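Local coordinates for DegV domain-containing protein spr0652 (Streptococcus pneumoniae, PDB 6CNG), which binds long-chain fatty acids, here linoleic acid, and probably presents them to a fatty acid kinase as its carrier subunit, at residues 47-52 and 58-63; 65-70 and 284-289; 237-242 and 294-299. All coordinates share one frame; numbering follows the deposited sequence.

Contact 1. Residues 47-52 and 58-63. With EIC (linoleic acid), chain C.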
loop_
_atom_site.group_PDB
_atom_site.type_symbol
_atom_site.label_atom_id
_atom_site.label_comp_id
_atom_site.label_asym_id
_atom_site.label_seq_id
_atom_site.Cartn_x
_atom_site.Cartn_y
_atom_site.Cartn_z
ATOM N N SER A 47 12.195 2.106 -3.430
ATOM C CA SER A 47 10.856 2.490 -3.817
ATOM C C SER A 47 10.878 3.280 -5.110
ATOM O O SER A 47 11.712 4.174 -5.307
ATOM C CB SER A 47 10.121 3.290 -2.768
ATOM O OG SER A 47 8.735 3.206 -3.053
ATOM N N VAL A 48 9.928 2.949 -5.966
ATOM C CA VAL A 48 9.792 3.575 -7.281
ATOM C C VAL A 48 8.606 4.525 -7.225
ATOM O O VAL A 48 7.448 4.088 -7.107
ATOM C CB VAL A 48 9.639 2.523 -8.384
ATOM C CG1 VAL A 48 9.496 3.209 -9.736
ATOM C CG2 VAL A 48 10.795 1.567 -8.343
ATOM N N PRO A 49 8.835 5.830 -7.328
ATOM C CA PRO A 49 7.757 6.786 -7.091
ATOM C C PRO A 49 6.758 6.861 -8.232
ATOM O O PRO A 49 7.105 6.835 -9.412
ATOM C CB PRO A 49 8.512 8.110 -6.950
ATOM C CG PRO A 49 9.693 7.923 -7.762
ATOM C CD PRO A 49 10.105 6.516 -7.623
ATOM N N LEU A 50 5.499 6.965 -7.858
ATOM C CA LEU A 50 4.505 7.503 -8.769
ATOM C C LEU A 50 4.523 9.024 -8.670
ATOM O O LEU A 50 5.174 9.606 -7.806
ATOM C CB LEU A 50 3.110 6.952 -8.446
ATOM C CG LEU A 50 2.844 5.572 -9.041
ATOM C CD1 LEU A 50 3.439 4.473 -8.208
ATOM C CD2 LEU A 50 1.383 5.327 -9.257
ATOM N N THR A 51 3.770 9.665 -9.549
ATOM C CA THR A 51 3.705 11.112 -9.568
ATOM C C THR A 51 2.274 11.560 -9.366
ATOM O O THR A 51 1.329 10.829 -9.655
ATOM C CB THR A 51 4.209 11.673 -10.888
ATOM O OG1 THR A 51 3.418 11.148 -11.953
ATOM C CG2 THR A 51 5.640 11.288 -11.102
ATOM N N ILE A 52 2.144 12.778 -8.854
ATOM C CA ILE A 52 0.869 13.455 -8.676
ATOM C C ILE A 52 0.989 14.839 -9.293
ATOM O O ILE A 52 1.835 15.629 -8.879
ATOM C CB ILE A 52 0.506 13.577 -7.191
ATOM C CG1 ILE A 52 0.285 12.174 -6.603
ATOM C CG2 ILE A 52 -0.724 14.425 -7.018
ATOM C CD1 ILE A 52 0.719 12.034 -5.186
ATOM N N VAL A 58 4.422 19.232 -10.810
ATOM C CA VAL A 58 4.505 17.791 -10.636
ATOM C C VAL A 58 5.221 17.476 -9.333
ATOM O O VAL A 58 6.259 18.067 -9.016
ATOM C CB VAL A 58 5.206 17.109 -11.819
ATOM C CG1 VAL A 58 5.417 15.670 -11.506
ATOM C CG2 VAL A 58 4.390 17.256 -13.067
ATOM N N PHE A 59 4.660 16.547 -8.583
ATOM C CA PHE A 59 5.243 16.088 -7.345
ATOM C C PHE A 59 5.628 14.635 -7.542
ATOM O O PHE A 59 4.818 13.818 -8.000
ATOM C CB PHE A 59 4.239 16.234 -6.211
ATOM C CG PHE A 59 3.814 17.650 -5.961
ATOM C CD1 PHE A 59 2.748 18.200 -6.649
ATOM C CD2 PHE A 59 4.470 18.435 -5.024
ATOM C CE1 PHE A 59 2.360 19.494 -6.410
ATOM C CE2 PHE A 59 4.078 19.742 -4.781
ATOM C CZ PHE A 59 3.025 20.269 -5.466
ATOM N N VAL A 60 6.870 14.326 -7.242
ATOM C CA VAL A 60 7.357 12.963 -7.337
ATOM C C VAL A 60 7.363 12.379 -5.938
ATOM O O VAL A 60 7.868 13.001 -4.999
ATOM C CB VAL A 60 8.744 12.916 -7.981
ATOM C CG1 VAL A 60 9.220 11.489 -8.030
ATOM C CG2 VAL A 60 8.667 13.497 -9.359
ATOM N N ASP A 61 6.767 11.194 -5.801
ATOM C CA ASP A 61 6.521 10.589 -4.494
ATOM C C ASP A 61 7.712 9.737 -4.081
ATOM O O ASP A 61 7.639 8.514 -3.977
ATOM C CB ASP A 61 5.245 9.761 -4.525
ATOM C CG ASP A 61 4.790 9.286 -3.127
ATOM O OD1 ASP A 61 5.250 9.811 -2.101
ATOM O OD2 ASP A 61 3.945 8.376 -3.065
ATOM N N ASP A 62 8.821 10.422 -3.860
ATOM C CA ASP A 62 10.001 9.858 -3.239
ATOM C C ASP A 62 10.163 10.500 -1.867
ATOM O O ASP A 62 9.370 11.340 -1.448
ATOM C CB ASP A 62 11.209 9.995 -4.160
ATOM C CG ASP A 62 11.643 11.394 -4.333
ATOM O OD1 ASP A 62 11.395 12.194 -3.419
ATOM O OD2 ASP A 62 12.249 11.691 -5.383
ATOM N N ALA A 63 11.206 10.093 -1.153
ATOM C CA ALA A 63 11.359 10.548 0.225
ATOM C C ALA A 63 11.699 12.032 0.338
ATOM O O ALA A 63 11.578 12.588 1.436
ATOM C CB ALA A 63 12.426 9.724 0.937
HETATM C C1 EIC C . -1.858 5.761 -10.829
HETATM C C2 EIC C . -2.012 5.394 -9.357
HETATM C C3 EIC C . -3.440 5.130 -8.937
HETATM C C4 EIC C . -3.507 4.483 -7.573
HETATM C C5 EIC C . -4.925 4.120 -7.187
HETATM C C6 EIC C . -4.985 3.365 -5.864
HETATM C C7 EIC C . -4.778 4.259 -4.634
HETATM C C8 EIC C . -4.684 3.430 -3.366
HETATM C C9 EIC C . -4.357 4.363 -2.223
HETATM C C10 EIC C . -5.298 4.850 -1.445
HETATM C C11 EIC C . -6.775 4.535 -1.639
HETATM C C12 EIC C . -7.295 4.179 -0.253
HETATM C C13 EIC C . -7.997 3.103 0.031
HETATM C C14 EIC C . -8.401 2.095 -1.024
HETATM C C15 EIC C . -7.321 1.037 -1.239
HETATM C C16 EIC C . -7.792 0.038 -2.285
HETATM C C17 EIC C . -6.706 -0.930 -2.652
HETATM C C18 EIC C . -7.211 -1.870 -3.724
HETATM O O1 EIC C . -1.478 4.909 -11.677
HETATM O O2 EIC C . -2.120 6.934 -11.192
HETATM O O HOH W 1 9.790 6.618 -4.367
#
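Pro49 interrupts strand 43-54 opposite Asp61, the residue just after the end of strand 57-60, and at this open end of the hairpin the proline presses on a backbone carbonyl, with CB of Pro49 3.1 Å from Asp61 O. Asp61 is the centre of an inverse gamma turn, and its O also accepts a hydrogen bond from a water, which donates a weak one to Ser47 O. On the regular side of the break the strands run antiparallel. Ile52 and Phe59 form a hydrogen-bonded pair, with Ile52 N to Phe59 O and Phe59 N to Ile52 O both 3.0 Å, while Thr51 and Val60 make the non-hydrogen-bonded pair. Asp61 N adds a bond to Leu50 O, almost in line with the C=O. CG1 of Val60, anti to the backbone N (chi1 179°), meets Pro49 CG at 3.6 Å. Leu50 reaches the lipid, its CD2 3.4 Å from C2 of the linoleic acid, next to the carboxylate carbon. The Asp61 carboxylate is gripped by Arg34, Ser29 and the N-H groups of Gly283 and Leu284. That many donors would stabilise its negative charge, consistent with an ionised carboxylate tying the hairpin to helix 283-289.

Contact 2. Residues 65-70 and 284-289. With EIC (linoleic acid), chain C.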
loop_
_atom_site.group_PDB
_atom_site.type_symbol
_atom_site.label_atom_id
_atom_site.label_comp_id
_atom_site.label_asym_id
_atom_site.label_seq_id
_atom_site.Cartn_x
_atom_site.Cartn_y
_atom_site.Cartn_z
ATOM N N LEU A 65 9.833 14.209 -0.982
ATOM C CA LEU A 65 8.576 14.918 -1.131
ATOM C C LEU A 65 8.091 15.465 0.202
ATOM O O LEU A 65 7.975 14.732 1.194
ATOM C CB LEU A 65 7.510 13.992 -1.716
ATOM C CG LEU A 65 6.164 14.680 -2.014
ATOM C CD1 LEU A 65 6.327 15.723 -3.125
ATOM C CD2 LEU A 65 5.102 13.710 -2.372
ATOM N N ASP A 66 7.786 16.764 0.218
ATOM C CA ASP A 66 7.033 17.361 1.311
ATOM C C ASP A 66 5.586 16.975 1.078
ATOM O O ASP A 66 4.893 17.584 0.258
ATOM C CB ASP A 66 7.173 18.876 1.310
ATOM C CG ASP A 66 6.658 19.504 2.579
ATOM O OD1 ASP A 66 5.973 18.830 3.369
ATOM O OD2 ASP A 66 6.960 20.691 2.806
ATOM N N ILE A 67 5.131 15.932 1.775
ATOM C CA ILE A 67 3.771 15.463 1.558
ATOM C C ILE A 67 2.777 16.528 1.983
ATOM O O ILE A 67 1.753 16.729 1.330
ATOM C CB ILE A 67 3.522 14.127 2.280
ATOM C CG1 ILE A 67 4.486 13.068 1.785
ATOM C CG2 ILE A 67 2.145 13.665 2.020
ATOM C CD1 ILE A 67 4.517 11.836 2.640
ATOM N N ASP A 68 3.056 17.222 3.081
ATOM C CA ASP A 68 2.108 18.208 3.579
ATOM C C ASP A 68 1.916 19.367 2.603
ATOM O O ASP A 68 0.803 19.871 2.446
ATOM C CB ASP A 68 2.531 18.672 4.971
ATOM C CG ASP A 68 2.295 17.590 6.039
ATOM O OD1 ASP A 68 1.431 16.723 5.810
ATOM O OD2 ASP A 68 2.963 17.599 7.103
ATOM N N GLN A 69 2.972 19.769 1.907
ATOM C CA GLN A 69 2.858 20.861 0.953
ATOM C C GLN A 69 2.124 20.408 -0.300
ATOM O O GLN A 69 1.359 21.166 -0.892
ATOM C CB GLN A 69 4.260 21.350 0.606
ATOM C CG GLN A 69 4.384 21.998 -0.741
ATOM C CD GLN A 69 3.475 23.190 -0.877
ATOM O OE1 GLN A 69 2.908 23.426 -1.941
ATOM N NE2 GLN A 69 3.333 23.959 0.203
ATOM N N MET A 70 2.336 19.170 -0.713
ATOM C CA MET A 70 1.602 18.645 -1.852
ATOM C C MET A 70 0.111 18.619 -1.578
ATOM O O MET A 70 -0.702 19.065 -2.397
ATOM C CB MET A 70 2.110 17.241 -2.121
ATOM C CG MET A 70 1.549 16.613 -3.356
ATOM S SD MET A 70 1.125 14.920 -3.052
ATOM C CE MET A 70 -0.330 15.102 -2.088
ATOM N N LEU A 284 1.362 9.171 -2.558
ATOM C CA LEU A 284 0.294 8.570 -3.326
ATOM C C LEU A 284 -0.830 8.131 -2.421
ATOM O O LEU A 284 -1.999 8.402 -2.683
ATOM C CB LEU A 284 0.875 7.371 -4.047
ATOM C CG LEU A 284 -0.038 6.682 -5.039
ATOM C CD1 LEU A 284 -0.980 5.745 -4.337
ATOM C CD2 LEU A 284 -0.777 7.721 -5.857
ATOM N N CYS A 285 -0.501 7.412 -1.377
ATOM C CA CYS A 285 -1.547 6.933 -0.497
ATOM C C CYS A 285 -2.212 8.075 0.235
ATOM O O CYS A 285 -3.413 8.024 0.469
ATOM C CB CYS A 285 -0.988 5.896 0.453
ATOM S SG CYS A 285 -0.535 4.350 -0.384
ATOM N N SER A 286 -1.468 9.117 0.588
ATOM C CA SER A 286 -2.098 10.295 1.186
ATOM C C SER A 286 -3.069 10.931 0.211
ATOM O O SER A 286 -4.154 11.356 0.589
ATOM C CB SER A 286 -1.044 11.320 1.610
ATOM O OG SER A 286 -0.072 10.724 2.439
ATOM N N PHE A 287 -2.692 10.982 -1.055
ATOM C CA PHE A 287 -3.511 11.637 -2.045
ATOM C C PHE A 287 -4.841 10.948 -2.191
ATOM O O PHE A 287 -5.875 11.605 -2.332
ATOM C CB PHE A 287 -2.754 11.583 -3.363
ATOM C CG PHE A 287 -3.521 12.092 -4.518
ATOM C CD1 PHE A 287 -3.912 13.398 -4.581
ATOM C CD2 PHE A 287 -3.823 11.268 -5.557
ATOM C CE1 PHE A 287 -4.609 13.856 -5.660
ATOM C CE2 PHE A 287 -4.525 11.731 -6.627
ATOM C CZ PHE A 287 -4.904 13.013 -6.686
ATOM N N TYR A 288 -4.838 9.636 -2.174
ATOM C CA TYR A 288 -6.065 8.907 -2.426
ATOM C C TYR A 288 -6.833 8.566 -1.176
ATOM O O TYR A 288 -8.065 8.534 -1.207
ATOM C CB TYR A 288 -5.734 7.646 -3.179
ATOM C CG TYR A 288 -5.617 7.922 -4.603
ATOM C CD1 TYR A 288 -6.700 8.412 -5.306
ATOM C CD2 TYR A 288 -4.450 7.710 -5.256
ATOM C CE1 TYR A 288 -6.621 8.659 -6.619
ATOM C CE2 TYR A 288 -4.354 7.953 -6.594
ATOM C CZ TYR A 288 -5.447 8.434 -7.278
ATOM O OH TYR A 288 -5.378 8.693 -8.633
ATOM N N ALA A 289 -6.156 8.293 -0.087
ATOM C CA ALA A 289 -6.887 8.040 1.149
ATOM C C ALA A 289 -7.378 9.326 1.784
ATOM O O ALA A 289 -8.387 9.313 2.499
ATOM C CB ALA A 289 -6.003 7.281 2.134
HETATM C C1 EIC C . -1.858 5.761 -10.829
HETATM C C2 EIC C . -2.012 5.394 -9.357
HETATM C C3 EIC C . -3.440 5.130 -8.937
HETATM C C4 EIC C . -3.507 4.483 -7.573
HETATM C C5 EIC C . -4.925 4.120 -7.187
HETATM C C6 EIC C . -4.985 3.365 -5.864
HETATM C C7 EIC C . -4.778 4.259 -4.634
HETATM C C8 EIC C . -4.684 3.430 -3.366
HETATM C C9 EIC C . -4.357 4.363 -2.223
HETATM C C10 EIC C . -5.298 4.850 -1.445
HETATM C C11 EIC C . -6.775 4.535 -1.639
HETATM C C12 EIC C . -7.295 4.179 -0.253
HETATM C C13 EIC C . -7.997 3.103 0.031
HETATM C C14 EIC C . -8.401 2.095 -1.024
HETATM C C15 EIC C . -7.321 1.037 -1.239
HETATM C C16 EIC C . -7.792 0.038 -2.285
HETATM C C17 EIC C . -6.706 -0.930 -2.652
HETATM C C18 EIC C . -7.211 -1.870 -3.724
HETATM O O1 EIC C . -1.478 4.909 -11.677
HETATM O O2 EIC C . -2.120 6.934 -11.192
#
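Ser286 and Phe287 of helix 283-289 meet Ile67 and Met70 of helix 67-76 in a small contact between the helices, without a hydrogen bond across it. Leu284, at the start of the second segment, turns away from helix 67-76; its CD1 comes within 4.1 Å of C7 of the linoleic acid. One residue past Cys285, Ser286 points toward the other helix. Its OG lies 3.7 Å from Ile67 CG2, a methyl set anti to the backbone N. This is plain packing, for the hydroxyl has its polar partners in Ser282 O and Thr281 OG1, within its own end of the chain. Phe287 then offers its CB to the terminal methyl of Met70, CE to CB 4.5 Å, a loose apolar touch. Its ring leans on the next side chain: CD2 of Phe287 stands over the centre of the Tyr288 ring, 3.5 Å above the plane. Tyr288 belongs to the fatty acid pocket. Its CB is 3.3 Å from C10, at the first double bond, and CD2 is 3.5 Å from C7, while its OH is hydrogen-bonded to Ser83, a probable fatty acid-binding residue. Ala289 follows, with CB 4.1 Å from C12. Helix 283-289 therefore stands between helix 67-76 and the lipid, with Phe287 also touching Met74 and Ile52 of strand 43-54, and Met70 lying against Ile52 and Phe59 of the hairpin.

Contact 3. Residues 237-242 and 294-299; sequences DELVKA and LLMGYE. With EIC (linoleic acid), chain C.
Helix 228-242 packs on one face of the six-stranded mixed sheet of the DegV fold, its C-terminal part running roughly along strand 294-300, the two segment axes 10.4 Å apart and 31° from parallel. Leu239 carries the contact. Its CD2 sits over the face of the Tyr298 ring, 3.4 Å from the centroid and only 9° off the ring normal, a CH-pi contact with the methyl almost exactly above the ring centre, the two side chains running past each other in opposite directions. The other branch of the leucine meets Met296 tip to tip, and Leu239 CG is 3.8 Å from Met296 CE. The methionine chain is extended through its first two torsions and bent at the last, which swings the methyl toward the leucine. Tyr298 has CG between its backbone N and carbonyl carbon (chi1 62°), which sends the ring out toward the helix, one face under Leu239. At the ring's edge Ala242 CB approaches Tyr298 OH to 3.1 Å, a close contact. Leu295, on the other face of the strand, turns its CD2 to the linoleic acid, 3.5 Å from C13. Strand 294-300 pairs with strands 176-182 and 247-253 on its two sides; Leu239 also touches Leu179 and Ile267, and Met296 reaches Ile249, Met251 and Leu263, so that helices 228-242 and 257-270 share this face of the sheet.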
loop_
_atom_site.group_PDB
_atom_site.type_symbol
_atom_site.label_atom_id
_atom_site.label_comp_id
_atom_site.label_asym_id
_atom_site.label_seq_id
_atom_site.Cartn_x
_atom_site.Cartn_y
_atom_site.Cartn_z
ATOM N N ASP A 237 -14.619 -4.588 14.340
ATOM C CA ASP A 237 -15.542 -5.663 14.006
ATOM C C ASP A 237 -15.156 -6.315 12.692
ATOM O O ASP A 237 -15.154 -7.537 12.572
ATOM C CB ASP A 237 -16.956 -5.112 13.896
ATOM C CG ASP A 237 -17.528 -4.677 15.224
ATOM O OD1 ASP A 237 -17.082 -5.159 16.269
ATOM O OD2 ASP A 237 -18.464 -3.863 15.231
ATOM N N GLU A 238 -14.826 -5.526 11.695
ATOM C CA GLU A 238 -14.490 -6.122 10.409
ATOM C C GLU A 238 -13.214 -6.927 10.504
ATOM O O GLU A 238 -13.062 -7.930 9.817
ATOM C CB GLU A 238 -14.358 -5.062 9.304
ATOM C CG GLU A 238 -15.645 -4.266 8.958
ATOM C CD GLU A 238 -16.838 -5.105 8.472
ATOM O OE1 GLU A 238 -16.649 -6.175 7.849
ATOM O OE2 GLU A 238 -17.968 -4.671 8.732
ATOM N N LEU A 239 -12.287 -6.502 11.344
ATOM C CA LEU A 239 -11.083 -7.290 11.532
ATOM C C LEU A 239 -11.424 -8.651 12.124
ATOM O O LEU A 239 -10.938 -9.688 11.670
ATOM C CB LEU A 239 -10.163 -6.549 12.480
ATOM C CG LEU A 239 -9.048 -5.679 11.943
ATOM C CD1 LEU A 239 -8.454 -4.992 13.126
ATOM C CD2 LEU A 239 -8.015 -6.489 11.225
ATOM N N VAL A 240 -12.226 -8.657 13.172
ATOM C CA VAL A 240 -12.652 -9.918 13.760
ATOM C C VAL A 240 -13.355 -10.790 12.720
ATOM O O VAL A 240 -13.034 -11.978 12.571
ATOM C CB VAL A 240 -13.526 -9.641 14.998
ATOM C CG1 VAL A 240 -14.029 -10.953 15.639
ATOM C CG2 VAL A 240 -12.751 -8.796 15.980
ATOM N N LYS A 241 -14.330 -10.219 11.996
ATOM C CA LYS A 241 -15.124 -10.989 11.048
ATOM C C LYS A 241 -14.239 -11.612 9.985
ATOM O O LYS A 241 -14.514 -12.715 9.505
ATOM C CB LYS A 241 -16.157 -10.090 10.362
ATOM C CG LYS A 241 -17.229 -9.585 11.255
ATOM C CD LYS A 241 -17.899 -8.328 10.734
ATOM C CE LYS A 241 -18.722 -8.591 9.514
ATOM N NZ LYS A 241 -19.713 -7.482 9.268
ATOM N N ALA A 242 -13.161 -10.923 9.629
ATOM C CA ALA A 242 -12.295 -11.379 8.561
ATOM C C ALA A 242 -11.353 -12.481 8.995
ATOM O O ALA A 242 -10.784 -13.160 8.139
ATOM C CB ALA A 242 -11.460 -10.220 8.057
ATOM N N LEU A 294 -7.166 5.874 6.536
ATOM C CA LEU A 294 -6.444 4.749 7.100
ATOM C C LEU A 294 -6.466 3.590 6.127
ATOM O O LEU A 294 -7.522 3.255 5.597
ATOM C CB LEU A 294 -7.127 4.300 8.383
ATOM C CG LEU A 294 -6.680 2.933 8.907
ATOM C CD1 LEU A 294 -5.257 2.966 9.405
ATOM C CD2 LEU A 294 -7.607 2.487 9.996
ATOM N N LEU A 295 -5.301 2.985 5.912
ATOM C CA LEU A 295 -5.159 1.775 5.114
ATOM C C LEU A 295 -4.429 0.760 5.978
ATOM O O LEU A 295 -3.203 0.804 6.096
ATOM C CB LEU A 295 -4.345 2.002 3.855
ATOM C CG LEU A 295 -4.773 2.986 2.793
ATOM C CD1 LEU A 295 -4.531 2.335 1.425
ATOM C CD2 LEU A 295 -6.223 3.428 2.988
ATOM N N MET A 296 -5.168 -0.181 6.524
ATOM C CA MET A 296 -4.634 -1.123 7.481
ATOM C C MET A 296 -4.434 -2.482 6.819
ATOM O O MET A 296 -5.395 -3.108 6.386
ATOM C CB MET A 296 -5.642 -1.216 8.613
ATOM C CG MET A 296 -5.414 -2.311 9.531
ATOM S SD MET A 296 -6.365 -2.111 11.042
ATOM C CE MET A 296 -8.048 -2.372 10.438
ATOM N N GLY A 297 -3.188 -2.925 6.746
ATOM C CA GLY A 297 -2.891 -4.280 6.346
ATOM C C GLY A 297 -2.782 -5.189 7.557
ATOM O O GLY A 297 -2.369 -4.766 8.633
ATOM N N TYR A 298 -3.179 -6.447 7.379
ATOM C CA TYR A 298 -3.193 -7.373 8.508
ATOM C C TYR A 298 -3.127 -8.821 8.052
ATOM O O TYR A 298 -3.430 -9.160 6.905
ATOM C CB TYR A 298 -4.397 -7.154 9.448
ATOM C CG TYR A 298 -5.750 -7.371 8.815
ATOM C CD1 TYR A 298 -6.389 -6.363 8.091
ATOM C CD2 TYR A 298 -6.413 -8.603 8.937
ATOM C CE1 TYR A 298 -7.619 -6.557 7.513
ATOM C CE2 TYR A 298 -7.666 -8.809 8.344
ATOM C CZ TYR A 298 -8.267 -7.786 7.647
ATOM O OH TYR A 298 -9.481 -7.988 7.078
ATOM N N GLU A 299 -2.725 -9.669 8.987
ATOM C CA GLU A 299 -2.629 -11.105 8.775
ATOM C C GLU A 299 -3.864 -11.822 9.305
ATOM O O GLU A 299 -4.391 -11.472 10.361
ATOM C CB GLU A 299 -1.402 -11.637 9.508
ATOM C CG GLU A 299 -0.076 -11.176 8.936
ATOM C CD GLU A 299 1.095 -11.677 9.714
ATOM O OE1 GLU A 299 0.898 -12.011 10.906
ATOM O OE2 GLU A 299 2.188 -11.715 9.125
HETATM C C1 EIC C . -1.858 5.761 -10.829
HETATM C C2 EIC C . -2.012 5.394 -9.357
HETATM C C3 EIC C . -3.440 5.130 -8.937
HETATM C C4 EIC C . -3.507 4.483 -7.573
HETATM C C5 EIC C . -4.925 4.120 -7.187
HETATM C C6 EIC C . -4.985 3.365 -5.864
HETATM C C7 EIC C . -4.778 4.259 -4.634
HETATM C C8 EIC C . -4.684 3.430 -3.366
HETATM C C9 EIC C . -4.357 4.363 -2.223
HETATM C C10 EIC C . -5.298 4.850 -1.445
HETATM C C11 EIC C . -6.775 4.535 -1.639
HETATM C C12 EIC C . -7.295 4.179 -0.253
HETATM C C13 EIC C . -7.997 3.103 0.031
HETATM C C14 EIC C . -8.401 2.095 -1.024
HETATM C C15 EIC C . -7.321 1.037 -1.239
HETATM C C16 EIC C . -7.792 0.038 -2.285
HETATM C C17 EIC C . -6.706 -0.930 -2.652
HETATM C C18 EIC C . -7.211 -1.870 -3.724
HETATM O O1 EIC C . -1.478 4.909 -11.677
HETATM O O2 EIC C . -2.120 6.934 -11.192
#

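From the N terminus, contact 1 comes first, joining the two strands of the short hairpin. Contact 2 opens directly after it, at residues 65-70, and closes only at 284-289, over 200 residues later, bringing helix 67-76 to helix 283-289. Contact 3 begins inside that span, at 237-242, and ends beyond it at 294-299, tying helix 228-242 to the other sheet; contacts 2 and 3 therefore cross, while contact 1 stands in series with both. Contacts 1 and 2 touch, whereas contact 3 lies across the chain's centre from contact 1. Contacts 2 and 3 meet where Ala289 packs on Leu295, and all three touch the same linoleic acid.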